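Local coordinates for PfVFT1 (Plasmodium falciparum, PDB 5JKQ), which is a bi-lobed Venus flytrap protein of the solute-binding type and probably binds a small ligand between its lobes, at residues A[42-47]-A[89-94]; A[109-114]-A[144-149]. The protein carries 3 engineered substitutions. All coordinates share one frame; numbering follows the deposited sequence.

From the N terminus the chain runs through helices 14-29 and 32-39 and reaches 42-47, which holds strand 45-46 of the mixed sheet. Contact 1 is closed when the chain, after helix 68-75 and strand 77-83, comes back as loop 89-94. Helix 102-118 follows and carries 109-114. Contact 2 closes about 30 residues later, at strand 146-147, an outer strand of the parallel sheet. The two loops follow one another and neither nest nor cross. Their centres lie about 15 Å apart. Tyr-94 OH and Asp-148 OD2 join them by a probable hydrogen bond, so the surface loop of contact 1 meets the end of the strand region of contact 2.

Contact 1 (A[42-47]-A[89-94]); sequences VDYSVI and GIIGNY
Ile-91 carries this contact, reaching Val-42 with one branch and Tyr-44 with the other. Its CB splits into CG1 and CG2. CG1 stands anti to the carbonyl carbon (chi1 -79°), and this leaves CG2 anti to the backbone N. CG1 meets Val-42 CG1 at 4.1 Å, methylene against methyl. The methyl CG2 lies 3.7 Å from Tyr-44 OH, in van der Waals contact. The tyrosine side chain crosses that of Ile-91 at about a right angle, and its hydroxyl end does the touching. With chi2 near 166° the longer branch runs on extended, and Ile-91 CD1 ends 4.4 Å from Tyr-44 OH, a looser touch. The segments join the loop after strand 77-83 to the segment that holds strand 45-46, which pairs with strand 175-184. This surface patch is small, with about 134 Å² buried over both sides. Asp-43, between the two touching residues, is the centre of an inverse gamma turn. The phenol group has its polar partner elsewhere: Tyr-44 OH is hydrogen-bonded to Trp-103 NE1, at the start of helix 102-118. The tyrosine ring also meets Phe-102. Ile-90 adds another loose touch, its CG2 being 4.5 Å from Val-42 CG1.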
ATOM      1  N   VAL A  42      -1.330 -12.408   7.328  1.00 18.68           N
ATOM      2  CA  VAL A  42      -1.002 -10.987   7.348  1.00 18.47           C
ATOM      3  C   VAL A  42      -2.268 -10.168   7.589  1.00 23.35           C
ATOM      4  O   VAL A  42      -3.370 -10.581   7.225  1.00 19.59           O
ATOM      5  CB  VAL A  42      -0.318 -10.536   6.038  1.00 22.16           C
ATOM      6  CG1 VAL A  42       1.085 -11.124   5.944  1.00 16.60           C
ATOM      7  CG2 VAL A  42      -1.147 -10.924   4.820  1.00 19.81           C
ATOM      8  N   ASP A  43      -2.097  -9.009   8.217  1.00 17.72           N
ATOM      9  CA  ASP A  43      -3.222  -8.203   8.672  1.00 13.68           C
ATOM     10  C   ASP A  43      -3.582  -7.115   7.660  1.00 21.26           C
ATOM     11  O   ASP A  43      -3.469  -5.923   7.947  1.00 16.18           O
ATOM     12  CB  ASP A  43      -2.893  -7.582  10.033  1.00 24.40           C
ATOM     13  CG  ASP A  43      -4.118  -7.036  10.744  1.00 22.17           C
ATOM     14  OD1 ASP A  43      -5.253  -7.344  10.320  1.00 25.80           O
ATOM     15  OD2 ASP A  43      -3.944  -6.307  11.743  1.00 22.43           O
ATOM     16  N   TYR A  44      -4.020  -7.540   6.477  1.00 23.16           N
ATOM     17  CA  TYR A  44      -4.438  -6.617   5.428  1.00 19.59           C
ATOM     18  C   TYR A  44      -5.908  -6.810   5.083  1.00 15.54           C
ATOM     19  O   TYR A  44      -6.442  -7.914   5.198  1.00 21.17           O
ATOM     20  CB  TYR A  44      -3.595  -6.808   4.165  1.00 22.34           C
ATOM     21  CG  TYR A  44      -2.131  -6.469   4.323  1.00 14.98           C
ATOM     22  CD1 TYR A  44      -1.722  -5.170   4.592  1.00 13.61           C
ATOM     23  CD2 TYR A  44      -1.156  -7.445   4.174  1.00 17.49           C
ATOM     24  CE1 TYR A  44      -0.384  -4.857   4.725  1.00 17.48           C
ATOM     25  CE2 TYR A  44       0.182  -7.144   4.304  1.00 17.08           C
ATOM     26  CZ  TYR A  44       0.566  -5.847   4.580  1.00 21.78           C
ATOM     27  OH  TYR A  44       1.901  -5.544   4.712  1.00 16.93           O
ATOM     28  N   SER A  45      -6.551  -5.728   4.651  1.00 21.30           N
ATOM     29  CA  SER A  45      -7.915  -5.787   4.138  1.00 21.80           C
ATOM     30  C   SER A  45      -7.922  -5.408   2.660  1.00 20.27           C
ATOM     31  O   SER A  45      -7.131  -4.572   2.223  1.00 16.90           O
ATOM     32  CB  SER A  45      -8.837  -4.861   4.935  1.00 16.36           C
ATOM     33  OG  SER A  45      -8.505  -3.500   4.724  1.00 20.17           O
ATOM     34  N   VAL A  46      -8.811  -6.034   1.895  1.00 20.07           N
ATOM     35  CA  VAL A  46      -8.930  -5.753   0.468  1.00 19.94           C
ATOM     36  C   VAL A  46      -9.864  -4.577   0.231  1.00 21.09           C
ATOM     37  O   VAL A  46     -10.660  -4.225   1.103  1.00 29.79           O
ATOM     38  CB  VAL A  46      -9.450  -6.976  -0.320  1.00 18.16           C
ATOM     39  CG1 VAL A  46      -8.427  -8.097  -0.283  1.00 19.37           C
ATOM     40  CG2 VAL A  46     -10.807  -7.443   0.218  1.00 14.99           C
ATOM     41  N   ILE A  47      -9.760  -3.975  -0.950  1.00 29.14           N
ATOM     42  CA  ILE A  47     -10.599  -2.837  -1.310  1.00 31.68           C
ATOM     43  C   ILE A  47     -12.069  -3.191  -1.083  1.00 26.23           C
ATOM     44  O   ILE A  47     -12.529  -4.272  -1.452  1.00 20.50           O
ATOM     45  CB  ILE A  47     -10.360  -2.391  -2.779  1.00 17.26           C
ATOM     46  CG1 ILE A  47     -11.300  -1.242  -3.152  1.00 33.98           C
ATOM     47  CG2 ILE A  47     -10.533  -3.559  -3.746  1.00 20.16           C
ATOM     48  CD1 ILE A  47     -10.659  -0.198  -4.053  1.00 24.57           C
ATOM     49  N   GLY A  89      10.283 -10.212   6.002  1.00 29.16           N
ATOM     50  CA  GLY A  89       9.928 -11.557   6.410  1.00 28.27           C
ATOM     51  C   GLY A  89       8.821 -12.137   5.555  1.00 23.63           C
ATOM     52  O   GLY A  89       8.908 -12.140   4.327  1.00 26.64           O
ATOM     53  N   ILE A  90       7.775 -12.628   6.210  1.00 27.31           N
ATOM     54  CA  ILE A  90       6.670 -13.268   5.508  1.00 26.06           C
ATOM     55  C   ILE A  90       5.879 -12.238   4.704  1.00 24.89           C
ATOM     56  O   ILE A  90       5.257 -12.565   3.693  1.00 19.70           O
ATOM     57  CB  ILE A  90       5.730 -14.004   6.493  1.00 28.07           C
ATOM     58  CG1 ILE A  90       4.826 -14.994   5.747  1.00 27.26           C
ATOM     59  CG2 ILE A  90       4.902 -13.006   7.322  1.00 23.24           C
ATOM     60  CD1 ILE A  90       5.569 -16.171   5.123  1.00 25.60           C
ATOM     61  N   ILE A  91       5.917 -10.991   5.160  1.00 23.97           N
ATOM     62  CA  ILE A  91       5.236  -9.896   4.483  1.00 21.40           C
ATOM     63  C   ILE A  91       5.808  -9.687   3.083  1.00 22.94           C
ATOM     64  O   ILE A  91       5.103  -9.250   2.172  1.00 14.16           O
ATOM     65  CB  ILE A  91       5.342  -8.595   5.314  1.00 21.04           C
ATOM     66  CG1 ILE A  91       4.327  -8.642   6.454  1.00 23.78           C
ATOM     67  CG2 ILE A  91       5.093  -7.348   4.460  1.00 22.27           C
ATOM     68  CD1 ILE A  91       4.556  -7.605   7.525  1.00 33.44           C
ATOM     69  N   GLY A  92       7.087 -10.008   2.915  1.00 21.27           N
ATOM     70  CA  GLY A  92       7.739  -9.876   1.626  1.00 23.89           C
ATOM     71  C   GLY A  92       9.245  -9.757   1.741  1.00 19.51           C
ATOM     72  O   GLY A  92       9.756  -8.827   2.366  1.00 30.44           O
ATOM     73  N   ASN A  93       9.951 -10.703   1.129  1.00 24.08           N
ATOM     74  CA  ASN A  93      11.409 -10.723   1.140  1.00 24.17           C
ATOM     75  C   ASN A  93      11.974 -10.516  -0.263  1.00 23.66           C
ATOM     76  O   ASN A  93      11.816 -11.370  -1.137  1.00 17.31           O
ATOM     77  CB  ASN A  93      11.912 -12.044   1.724  1.00 30.98           C
ATOM     78  CG  ASN A  93      13.407 -12.043   1.971  1.00 30.22           C
ATOM     79  OD1 ASN A  93      14.092 -11.053   1.710  1.00 34.48           O
ATOM     80  ND2 ASN A  93      13.920 -13.151   2.490  1.00 35.20           N
ATOM     81  N   TYR A  94      12.638  -9.379  -0.461  1.00 25.89           N
ATOM     82  CA  TYR A  94      13.184  -9.009  -1.764  1.00 25.10           C
ATOM     83  C   TYR A  94      14.711  -9.068  -1.786  1.00 33.86           C
ATOM     84  O   TYR A  94      15.345  -8.519  -2.689  1.00 35.75           O
ATOM     85  CB  TYR A  94      12.714  -7.606  -2.154  1.00 29.16           C
ATOM     86  CG  TYR A  94      11.220  -7.497  -2.353  1.00 30.50           C
ATOM     87  CD1 TYR A  94      10.357  -7.411  -1.268  1.00 19.91           C
ATOM     88  CD2 TYR A  94      10.671  -7.480  -3.629  1.00 29.05           C
ATOM     89  CE1 TYR A  94       8.993  -7.312  -1.447  1.00 22.39           C
ATOM     90  CE2 TYR A  94       9.307  -7.381  -3.818  1.00 28.88           C
ATOM     91  CZ  TYR A  94       8.474  -7.297  -2.723  1.00 25.96           C
ATOM     92  OH  TYR A  94       7.115  -7.197  -2.908  1.00 21.89           O
TER

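Contact 2 (A[109-114]-A[144-149]); sequences IIWETI and IHMTDN
A buried helix-to-strand packing, with a Met-aromatic contact at its centre, joins helix 102-118 to strand 146-147. That strand is an outer member of the three-stranded parallel sheet, next to strand 77-83. Met-146, present as selenomethionine, brings its SE to the edge of the Trp-111 ring. SE lies 3.7 Å from Trp-111 NE1 and 3.8 Å from Trp-111 CZ2. From the five-membered ring centroid it is 85° off the ring normal, in the ring plane and not over a face. The Met-146 chain is extended at chi2 and bends at chi3 (88°), which swings CE off the ring, 4.7 Å from Trp-111 NE1, so SE is the atom facing the indole edge. Ile-114 CD1 of the same helix sits over one face, 3.6 Å above the plane and offset toward the rim. Further along, the methyl Ile-110 CD1 is in van der Waals contact with Asn-149 ND2 at 3.9 Å, the side chains coming from opposite directions. Asn-149 OD1 is hydrogen-bonded to Tyr-20 OH of helix 14-29. The indole NE1 is buried without a hydrogen-bond partner. The polarisable selenium, which replaces native sulfur, does not bond to it, so the contact probably rests mainly on dispersion and shape.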
ATOM      1  N   ILE A 109      -0.319 -13.617  -8.382  1.00 14.45           N
ATOM      2  CA  ILE A 109      -1.681 -14.061  -8.659  1.00 18.40           C
ATOM      3  C   ILE A 109      -2.433 -13.037  -9.515  1.00 15.73           C
ATOM      4  O   ILE A 109      -3.335 -13.401 -10.269  1.00 18.45           O
ATOM      5  CB  ILE A 109      -2.474 -14.338  -7.362  1.00 19.24           C
ATOM      6  CG1 ILE A 109      -2.523 -13.090  -6.473  1.00 15.05           C
ATOM      7  CG2 ILE A 109      -1.858 -15.522  -6.622  1.00 16.78           C
ATOM      8  CD1 ILE A 109      -3.440 -13.222  -5.279  1.00 20.15           C
ATOM      9  N   ILE A 110      -2.059 -11.766  -9.410  1.00 10.61           N
ATOM     10  CA  ILE A 110      -2.681 -10.736 -10.238  1.00 15.61           C
ATOM     11  C   ILE A 110      -2.350 -11.001 -11.700  1.00 17.78           C
ATOM     12  O   ILE A 110      -3.232 -10.958 -12.556  1.00 20.61           O
ATOM     13  CB  ILE A 110      -2.228  -9.315  -9.827  1.00 20.27           C
ATOM     14  CG1 ILE A 110      -2.967  -8.889  -8.557  1.00 15.67           C
ATOM     15  CG2 ILE A 110      -2.505  -8.291 -10.943  1.00 21.66           C
ATOM     16  CD1 ILE A 110      -2.469  -7.589  -7.946  1.00 17.33           C
ATOM     17  N   TRP A 111      -1.082 -11.295 -11.979  1.00 12.81           N
ATOM     18  CA  TRP A 111      -0.637 -11.514 -13.350  1.00 15.27           C
ATOM     19  C   TRP A 111      -0.931 -12.930 -13.836  1.00 18.57           C
ATOM     20  O   TRP A 111      -1.014 -13.168 -15.041  1.00 15.30           O
ATOM     21  CB  TRP A 111       0.855 -11.203 -13.478  1.00 18.90           C
ATOM     22  CG  TRP A 111       1.092  -9.734 -13.630  1.00 15.14           C
ATOM     23  CD1 TRP A 111       1.552  -8.872 -12.679  1.00  9.86           C
ATOM     24  CD2 TRP A 111       0.845  -8.948 -14.800  1.00 13.77           C
ATOM     25  NE1 TRP A 111       1.617  -7.596 -13.189  1.00 15.36           N
ATOM     26  CE2 TRP A 111       1.189  -7.618 -14.489  1.00 19.20           C
ATOM     27  CE3 TRP A 111       0.374  -9.240 -16.083  1.00 15.13           C
ATOM     28  CZ2 TRP A 111       1.075  -6.583 -15.416  1.00 20.62           C
ATOM     29  CZ3 TRP A 111       0.262  -8.211 -17.001  1.00 17.79           C
ATOM     30  CH2 TRP A 111       0.611  -6.899 -16.662  1.00 20.16           C
ATOM     31  N   GLU A 112      -1.096 -13.865 -12.906  1.00 15.29           N
ATOM     32  CA  GLU A 112      -1.592 -15.191 -13.258  1.00 14.07           C
ATOM     33  C   GLU A 112      -3.026 -15.070 -13.759  1.00 15.89           C
ATOM     34  O   GLU A 112      -3.413 -15.712 -14.736  1.00 10.67           O
ATOM     35  CB  GLU A 112      -1.519 -16.142 -12.061  1.00 12.77           C
ATOM     36  CG  GLU A 112      -0.120 -16.682 -11.784  1.00 16.15           C
ATOM     37  CD  GLU A 112       0.001 -17.367 -10.433  1.00 18.50           C
ATOM     38  OE1 GLU A 112      -1.035 -17.568  -9.762  1.00 18.60           O
ATOM     39  OE2 GLU A 112       1.138 -17.705 -10.040  1.00 23.43           O
ATOM     40  N   THR A 113      -3.803 -14.229 -13.082  1.00 12.03           N
ATOM     41  CA  THR A 113      -5.188 -13.975 -13.454  1.00 14.06           C
ATOM     42  C   THR A 113      -5.254 -13.242 -14.791  1.00 18.08           C
ATOM     43  O   THR A 113      -6.079 -13.564 -15.647  1.00 14.79           O
ATOM     44  CB  THR A 113      -5.913 -13.146 -12.369  1.00 22.10           C
ATOM     45  OG1 THR A 113      -5.834 -13.827 -11.109  1.00 16.46           O
ATOM     46  CG2 THR A 113      -7.375 -12.928 -12.730  1.00 20.43           C
ATOM     47  N   ILE A 114      -4.379 -12.258 -14.965  1.00 14.96           N
ATOM     48  CA  ILE A 114      -4.307 -11.507 -16.213  1.00 19.09           C
ATOM     49  C   ILE A 114      -3.915 -12.438 -17.356  1.00 18.70           C
ATOM     50  O   ILE A 114      -4.473 -12.361 -18.452  1.00 16.34           O
ATOM     51  CB  ILE A 114      -3.301 -10.335 -16.108  1.00 15.39           C
ATOM     52  CG1 ILE A 114      -3.864  -9.250 -15.190  1.00 15.41           C
ATOM     53  CG2 ILE A 114      -3.001  -9.727 -17.482  1.00 10.15           C
ATOM     54  CD1 ILE A 114      -2.830  -8.265 -14.683  1.00 17.95           C
ATOM     55  N   ILE A 144      10.767   0.132 -16.081  1.00 27.87           N
ATOM     56  CA  ILE A 144       9.765  -0.799 -15.581  1.00 28.83           C
ATOM     57  C   ILE A 144       8.379  -0.386 -16.059  1.00 22.10           C
ATOM     58  O   ILE A 144       8.144   0.782 -16.369  1.00 21.70           O
ATOM     59  CB  ILE A 144       9.777  -0.866 -14.037  1.00 21.59           C
ATOM     60  CG1 ILE A 144       9.741   0.553 -13.453  1.00 28.59           C
ATOM     61  CG2 ILE A 144      11.005  -1.625 -13.557  1.00 18.92           C
ATOM     62  CD1 ILE A 144       9.652   0.616 -11.939  1.00 25.39           C
ATOM     63  N   HIS A 145       7.469  -1.352 -16.130  1.00 16.52           N
ATOM     64  CA  HIS A 145       6.079  -1.075 -16.467  1.00 22.01           C
ATOM     65  C   HIS A 145       5.290  -0.704 -15.213  1.00 22.12           C
ATOM     66  O   HIS A 145       4.279  -0.003 -15.287  1.00 21.31           O
ATOM     67  CB  HIS A 145       5.439  -2.288 -17.146  1.00 21.88           C
ATOM     68  CG  HIS A 145       6.179  -2.766 -18.356  1.00 21.97           C
ATOM     69  ND1 HIS A 145       6.482  -4.094 -18.565  1.00 23.77           N
ATOM     70  CD2 HIS A 145       6.668  -2.095 -19.426  1.00 18.86           C
ATOM     71  CE1 HIS A 145       7.132  -4.221 -19.708  1.00 19.44           C
ATOM     72  NE2 HIS A 145       7.257  -3.022 -20.251  1.00 23.44           N
HETATM   73  N   MSE A 146       5.778  -1.167 -14.064  1.00 21.07           N
HETATM   74  CA  MSE A 146       5.039  -1.091 -12.809  1.00 23.18           C
HETATM   75  C   MSE A 146       5.925  -1.026 -11.584  1.00 20.58           C
HETATM   76  O   MSE A 146       7.032  -1.563 -11.580  1.00 26.92           O
HETATM   77  CB  MSE A 146       4.153  -2.317 -12.643  1.00 25.88           C
HETATM   78  CG  MSE A 146       2.823  -2.263 -13.307  1.00 27.07           C
HETATM   79 SE   MSE A 146       1.907  -3.920 -12.884  1.00 27.55          SE
HETATM   80  CE  MSE A 146       1.075  -3.373 -11.211  1.00 15.39           C
ATOM     81  N   THR A 147       5.404  -0.415 -10.527  1.00 21.44           N
ATOM     82  CA  THR A 147       5.962  -0.591  -9.197  1.00 17.75           C
ATOM     83  C   THR A 147       5.268  -1.785  -8.556  1.00 18.16           C
ATOM     84  O   THR A 147       4.218  -2.227  -9.027  1.00 18.04           O
ATOM     85  CB  THR A 147       5.769   0.651  -8.308  1.00 19.30           C
ATOM     86  OG1 THR A 147       4.378   0.807  -7.997  1.00 21.78           O
ATOM     87  CG2 THR A 147       6.287   1.903  -9.004  1.00 22.42           C
ATOM     88  N   ASP A 148       5.854  -2.310  -7.487  1.00 18.11           N
ATOM     89  CA  ASP A 148       5.198  -3.335  -6.689  1.00 18.81           C
ATOM     90  C   ASP A 148       3.939  -2.733  -6.063  1.00 19.30           C
ATOM     91  O   ASP A 148       3.776  -1.515  -6.043  1.00 16.15           O
ATOM     92  CB  ASP A 148       6.147  -3.868  -5.612  1.00 20.51           C
ATOM     93  CG  ASP A 148       5.668  -5.171  -5.004  1.00 25.60           C
ATOM     94  OD1 ASP A 148       4.661  -5.149  -4.265  1.00 22.48           O
ATOM     95  OD2 ASP A 148       6.308  -6.216  -5.256  1.00 15.46           O
ATOM     96  N   ASN A 149       3.049  -3.582  -5.556  1.00 18.39           N
ATOM     97  CA  ASN A 149       1.793  -3.104  -4.983  1.00 13.03           C
ATOM     98  C   ASN A 149       1.926  -2.569  -3.557  1.00 13.66           C
ATOM     99  O   ASN A 149       1.016  -1.905  -3.064  1.00 13.82           O
ATOM    100  CB  ASN A 149       0.744  -4.222  -4.987  1.00 16.86           C
ATOM    101  CG  ASN A 149       0.449  -4.745  -6.378  1.00 19.23           C
ATOM    102  OD1 ASN A 149      -0.150  -4.053  -7.200  1.00 19.53           O
ATOM    103  ND2 ASN A 149       0.853  -5.984  -6.643  1.00 18.41           N
TER